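Local coordinates for protein novel Thermotoga maritima enzyme TM1112 (Thermotoga maritima, PDB 1O5U) that is of unknown function but belongs to the cupin family and is probably an enzyme, its two antiparallel beta sheets built as a small barrel, at residues A[16-21]-A[75-80]; A[57-62]-A[90-95]. All coordinates share one frame; numbering follows the deposited sequence. Where two conformers were deposited one is given.

From the N terminus the chain first lays down 16-21, then runs through helix 22-28 and strands 35-38, 41-46 and 51-55 before it reaches 57-62, the first half of contact 2. Next, 75-80 comes back to 16-21 and closes the loop of contact 1, and 90-95 then returns to 57-62 and closes that of contact 2. The two loops therefore cross. Contact 1 adds edge strand 16-18 to the five-stranded sheet. Contact 2 lies where the chain passes between that sheet and the four-stranded one, tying both together. Their centres are 14 Å apart, and strands 77-80 and 93-100 flank strand 51-55.

Contact 1. Residues A[16-21]-A[75-80]; sequences KIEKPT and GDLVTF
K19 reaches back across the end of the strand pair to D76. Its CB starts away from 75-80, with CG anti to the carbonyl carbon, and the bend at chi2 (-71°) turns CD back. CG, CD and CE come successively nearer to D76 OD2, CD also lying 3.7 Å from G75 O, and K19 NZ ends 2.8 Å from D76 OD2 in a salt bridge. The ammonium comes in from above the carboxylate plane, 56° out of it. D76 OD1 accepts a hydrogen bond from E73 N, which holds the other carboxylate oxygen. An alanine in place of D76 would probably leave the K19 ammonium without its charge mate and E73 N without this acceptor. Ahead of this bridge runs a regular antiparallel ladder that adds strand 16-18 as the outermost strand of the five-stranded cupin sheet, beside 77-80. K16 and T79 form one hydrogen-bonded pair, E18 and L77 the next; L77 N to E18 O, at 2.8 Å, is nearly straight. Between them, in the non-hydrogen-bonded pair, I17 CG1 lies alongside V78 CG1 at 3.9 Å, and both side chains also touch I72. I17 CG2 rests 3.7 Å from D76 OD1. On the E18 face P20 CD packs against L77 CB at 3.9 Å, and L77 continues to K24 and L28 of helix 22-28. The E18 carboxylate makes its salt bridge with K24.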
loop_
_atom_site.group_PDB
_atom_site.type_symbol
_atom_site.label_atom_id
_atom_site.label_comp_id
_atom_site.label_asym_id
_atom_site.label_seq_id
_atom_site.Cartn_x
_atom_site.Cartn_y
_atom_site.Cartn_z
ATOM N N LYS A 16 -6.785 0.044 5.362
ATOM C CA LYS A 16 -7.848 -0.793 4.863
ATOM C C LYS A 16 -7.239 -1.631 3.797
ATOM O O LYS A 16 -6.537 -1.103 2.970
ATOM C CB LYS A 16 -8.964 0.071 4.289
ATOM C CG LYS A 16 -9.565 0.913 5.352
ATOM C CD LYS A 16 -10.550 1.941 4.835
ATOM C CE LYS A 16 -11.130 2.744 6.012
ATOM N NZ LYS A 16 -11.860 1.881 7.026
ATOM N N ILE A 17 -7.505 -2.932 3.825
ATOM C CA ILE A 17 -6.884 -3.893 2.918
ATOM C C ILE A 17 -7.909 -4.899 2.432
ATOM O O ILE A 17 -8.697 -5.469 3.229
ATOM C CB ILE A 17 -5.764 -4.663 3.650
ATOM C CG1 ILE A 17 -4.750 -3.702 4.268
ATOM C CG2 ILE A 17 -5.072 -5.652 2.703
ATOM C CD1 ILE A 17 -3.697 -4.396 5.213
ATOM N N GLU A 18 -7.937 -5.132 1.133
ATOM C CA GLU A 18 -8.810 -6.116 0.592
ATOM C C GLU A 18 -8.214 -6.738 -0.618
ATOM O O GLU A 18 -7.328 -6.171 -1.235
ATOM C CB GLU A 18 -10.180 -5.467 0.251
ATOM C CG GLU A 18 -10.258 -4.712 -1.053
ATOM C CD GLU A 18 -11.565 -3.984 -1.235
ATOM O OE1 GLU A 18 -12.031 -3.368 -0.233
ATOM O OE2 GLU A 18 -12.150 -4.073 -2.341
ATOM N N LYS A 19 -8.668 -7.939 -0.929
ATOM C CA LYS A 19 -8.407 -8.563 -2.206
ATOM C C LYS A 19 -9.547 -8.132 -3.109
ATOM O O LYS A 19 -10.696 -8.630 -2.959
ATOM C CB LYS A 19 -8.387 -10.091 -2.068
ATOM C CG LYS A 19 -7.264 -10.585 -1.188
ATOM C CD LYS A 19 -5.922 -10.428 -1.857
ATOM C CE LYS A 19 -4.826 -11.314 -1.169
ATOM N NZ LYS A 19 -3.473 -10.844 -1.552
ATOM N N PRO A 20 -9.292 -7.203 -4.053
ATOM C CA PRO A 20 -10.406 -6.625 -4.810
ATOM C C PRO A 20 -10.980 -7.611 -5.812
ATOM O O PRO A 20 -10.271 -8.492 -6.284
ATOM C CB PRO A 20 -9.745 -5.420 -5.510
ATOM C CG PRO A 20 -8.390 -5.939 -5.784
ATOM C CD PRO A 20 -8.001 -6.624 -4.479
ATOM N N THR A 21 -12.257 -7.481 -6.144
ATOM C CA THR A 21 -12.807 -8.262 -7.233
ATOM C C THR A 21 -12.229 -7.777 -8.549
ATOM O O THR A 21 -11.785 -6.639 -8.654
ATOM C CB THR A 21 -14.324 -8.158 -7.275
ATOM O OG1 THR A 21 -14.718 -6.775 -7.387
ATOM C CG2 THR A 21 -14.933 -8.672 -5.999
ATOM N N GLY A 75 -1.386 -8.651 -4.724
ATOM C CA GLY A 75 -2.836 -8.783 -4.974
ATOM C C GLY A 75 -3.707 -7.990 -4.060
ATOM O O GLY A 75 -4.909 -7.898 -4.286
ATOM N N ASP A 76 -3.125 -7.344 -3.053
ATOM C CA ASP A 76 -3.909 -6.498 -2.172
ATOM C C ASP A 76 -4.135 -5.112 -2.732
ATOM O O ASP A 76 -3.211 -4.524 -3.314
ATOM C CB ASP A 76 -3.181 -6.315 -0.827
ATOM C CG ASP A 76 -3.205 -7.549 0.053
ATOM O OD1 ASP A 76 -2.406 -7.566 1.026
ATOM O OD2 ASP A 76 -4.036 -8.485 -0.111
ATOM N N LEU A 77 -5.324 -4.578 -2.445
ATOM C CA LEU A 77 -5.701 -3.185 -2.649
ATOM C C LEU A 77 -5.735 -2.581 -1.261
ATOM O O LEU A 77 -6.528 -2.992 -0.410
ATOM C CB LEU A 77 -7.039 -3.091 -3.282
ATOM C CG LEU A 77 -7.473 -1.676 -3.694
ATOM C CD1 LEU A 77 -6.626 -1.124 -4.852
ATOM C CD2 LEU A 77 -8.921 -1.725 -4.081
ATOM N N VAL A 78 -4.891 -1.577 -1.038
ATOM C CA VAL A 78 -4.685 -0.995 0.295
ATOM C C VAL A 78 -4.954 0.498 0.271
ATOM O O VAL A 78 -4.562 1.171 -0.678
ATOM C CB VAL A 78 -3.246 -1.207 0.798
ATOM C CG1 VAL A 78 -3.141 -0.722 2.236
ATOM C CG2 VAL A 78 -2.850 -2.652 0.591
ATOM N N THR A 79 -5.673 1.019 1.285
ATOM C CA THR A 79 -5.921 2.454 1.381
ATOM C C THR A 79 -5.370 2.982 2.685
ATOM O O THR A 79 -5.755 2.514 3.759
ATOM C CB THR A 79 -7.415 2.772 1.235
ATOM O OG1 THR A 79 -7.873 2.284 -0.035
ATOM C CG2 THR A 79 -7.668 4.288 1.192
ATOM N N PHE A 80 -4.478 3.974 2.566
ATOM C CA PHE A 80 -3.864 4.658 3.689
ATOM C C PHE A 80 -4.549 6.026 3.818
ATOM O O PHE A 80 -4.660 6.701 2.809
ATOM C CB PHE A 80 -2.391 4.880 3.396
ATOM C CG PHE A 80 -1.619 3.627 3.223
ATOM C CD1 PHE A 80 -1.365 3.115 1.958
ATOM C CD2 PHE A 80 -1.155 2.927 4.321
ATOM C CE1 PHE A 80 -0.626 1.944 1.809
ATOM C CE2 PHE A 80 -0.446 1.727 4.166
ATOM C CZ PHE A 80 -0.203 1.255 2.901
#

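Contact 2. Residues A[57-62]-A[90-95]; sequences EGKVEV and VLEPVR
E57 and R95 are joined by two backbone bonds, E57 N to R95 O and R95 N to E57 O, yet the short axes of 58-62 and 93-95 run at 106° to each other, far from the 180° of a straight antiparallel pair. The register slips beyond E57. K59 O accepts from both L91 N (2.8 Å) and E92 N (3.1 Å), so L91 and E92 together face K59 in a classic beta bulge. K59 N returns a bond to E92 O. G58 sits where the segments come close, its CA 3.2 Å from P93 O; a CB would clash with that oxygen, and the backbone angles themselves call for glycine. L91 makes a broad contact: its CD1 methyl lies against the carboxylate end of E61, 3.5 Å from E61 CD, and 4.0 Å from K59 CE, next to the ammonium. The extended chain of K59 carries CD and CE past this methyl. E92 crosses K59 obliquely, with its carboxyl carbon CD 3.9 Å from K59 CB. V60 meets V90, CG2 to CG2, at 4.3 Å. V94 also turns its CG1 toward V60, but it was deposited in two conformers, so the closeness of that approach is doubtful. The R95 guanidinium pairs with E37. Both segments turn corners, at 57 and at 91-92, passing between the two cupin sheets, with V60 against W88 of strand 85-90 and I72 of strand 69-73, and V94 against W36 and K38 of strand 35-38.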
loop_
_atom_site.group_PDB
_atom_site.type_symbol
_atom_site.label_atom_id
_atom_site.label_comp_id
_atom_site.label_asym_id
_atom_site.label_seq_id
_atom_site.Cartn_x
_atom_site.Cartn_y
_atom_site.Cartn_z
ATOM N N GLU A 57 3.716 -6.927 -6.673
ATOM C CA GLU A 57 4.677 -7.857 -6.129
ATOM C C GLU A 57 5.098 -7.387 -4.759
ATOM O O GLU A 57 5.111 -6.199 -4.492
ATOM C CB GLU A 57 5.944 -7.923 -6.989
ATOM C CG GLU A 57 5.749 -8.327 -8.437
ATOM C CD GLU A 57 5.303 -9.792 -8.613
ATOM O OE1 GLU A 57 5.460 -10.636 -7.702
ATOM O OE2 GLU A 57 4.779 -10.098 -9.710
ATOM N N GLY A 58 5.475 -8.336 -3.911
ATOM C CA GLY A 58 6.135 -7.996 -2.662
ATOM C C GLY A 58 5.351 -8.278 -1.415
ATOM O O GLY A 58 4.281 -8.895 -1.469
ATOM N N LYS A 59 5.928 -7.876 -0.310
ATOM C CA LYS A 59 5.373 -8.162 1.029
ATOM C C LYS A 59 5.948 -7.122 1.948
ATOM O O LYS A 59 7.180 -6.938 2.007
ATOM C CB LYS A 59 5.751 -9.533 1.533
ATOM C CG LYS A 59 5.186 -9.842 2.950
ATOM C CD LYS A 59 5.567 -11.179 3.443
ATOM C CE LYS A 59 4.852 -11.480 4.719
ATOM N NZ LYS A 59 5.230 -12.878 5.266
ATOM N N VAL A 60 5.071 -6.465 2.705
ATOM C CA VAL A 60 5.445 -5.404 3.610
ATOM C C VAL A 60 4.705 -5.568 4.916
ATOM O O VAL A 60 3.529 -5.918 4.889
ATOM C CB VAL A 60 5.061 -4.025 3.052
ATOM C CG1 VAL A 60 5.611 -2.909 3.917
ATOM C CG2 VAL A 60 5.579 -3.872 1.635
ATOM N N GLU A 61 5.404 -5.362 6.031
ATOM C CA GLU A 61 4.789 -5.280 7.374
ATOM C C GLU A 61 4.670 -3.762 7.682
ATOM O O GLU A 61 5.692 -3.088 7.701
ATOM C CB GLU A 61 5.664 -5.938 8.442
ATOM C CG GLU A 61 5.676 -7.482 8.420
ATOM C CD GLU A 61 6.745 -8.148 9.312
ATOM O OE1 GLU A 61 7.734 -7.482 9.746
ATOM O OE2 GLU A 61 6.648 -9.409 9.535
ATOM N N VAL A 62 3.463 -3.259 7.919
ATOM C CA VAL A 62 3.298 -1.827 8.284
ATOM C C VAL A 62 2.909 -1.761 9.781
ATOM O O VAL A 62 2.076 -2.508 10.221
ATOM C CB VAL A 62 2.273 -1.164 7.378
ATOM C CG1 VAL A 62 1.992 0.234 7.783
ATOM C CG2 VAL A 62 2.703 -1.231 5.925
ATOM N N VAL A 90 9.813 -3.554 4.415
ATOM C CA VAL A 90 9.650 -4.227 3.142
ATOM C C VAL A 90 10.419 -5.563 3.247
ATOM O O VAL A 90 11.631 -5.594 3.365
ATOM C CB VAL A 90 10.216 -3.410 1.986
ATOM C CG1 VAL A 90 10.170 -4.241 0.694
ATOM C CG2 VAL A 90 9.503 -2.043 1.809
ATOM N N LEU A 91 9.694 -6.669 3.280
ATOM C CA LEU A 91 10.294 -7.981 3.481
ATOM C C LEU A 91 10.636 -8.659 2.156
ATOM O O LEU A 91 11.632 -9.406 2.063
ATOM C CB LEU A 91 9.302 -8.860 4.244
ATOM C CG LEU A 91 8.957 -8.406 5.664
ATOM C CD1 LEU A 91 7.847 -9.266 6.197
ATOM C CD2 LEU A 91 10.153 -8.433 6.585
ATOM N N GLU A 92 9.775 -8.454 1.168
ATOM C CA GLU A 92 10.051 -8.863 -0.218
ATOM C C GLU A 92 9.910 -7.649 -1.097
ATOM O O GLU A 92 8.936 -6.900 -0.956
ATOM C CB GLU A 92 9.087 -9.963 -0.637
ATOM C CG GLU A 92 9.205 -11.203 0.246
ATOM C CD GLU A 92 8.118 -12.210 -0.017
ATOM O OE1 GLU A 92 7.353 -12.049 -0.992
ATOM O OE2 GLU A 92 8.038 -13.159 0.793
ATOM N N PRO A 93 10.827 -7.430 -2.044
ATOM C CA PRO A 93 10.773 -6.219 -2.873
ATOM C C PRO A 93 9.398 -5.924 -3.432
ATOM O O PRO A 93 8.744 -6.806 -4.026
ATOM C CB PRO A 93 11.777 -6.518 -3.989
ATOM C CG PRO A 93 12.689 -7.453 -3.386
ATOM C CD PRO A 93 11.985 -8.274 -2.385
ATOM N N VAL A 94 8.984 -4.669 -3.290
ATOM C CA VAL A 94 7.597 -4.252 -3.585
ATOM C C VAL A 94 7.529 -3.550 -4.901
ATOM O O VAL A 94 8.456 -2.815 -5.244
ATOM C CB VAL A 94 6.879 -3.539 -2.417
ATOM C CG1 VAL A 94 6.843 -4.433 -1.253
ATOM C CG2 VAL A 94 7.504 -2.263 -2.021
ATOM N N ARG A 95 6.470 -3.836 -5.667
ATOM C CA ARG A 95 6.068 -3.078 -6.863
ATOM C C ARG A 95 4.590 -2.814 -6.748
ATOM O O ARG A 95 3.806 -3.717 -6.487
ATOM C CB ARG A 95 6.368 -3.809 -8.160
ATOM C CG ARG A 95 5.972 -3.068 -9.372
ATOM C CD ARG A 95 6.405 -3.732 -10.675
ATOM N NE ARG A 95 7.833 -3.958 -10.704
ATOM C CZ ARG A 95 8.426 -5.055 -11.114
ATOM N NH1 ARG A 95 9.739 -5.126 -11.049
ATOM N NH2 ARG A 95 7.738 -6.085 -11.583
#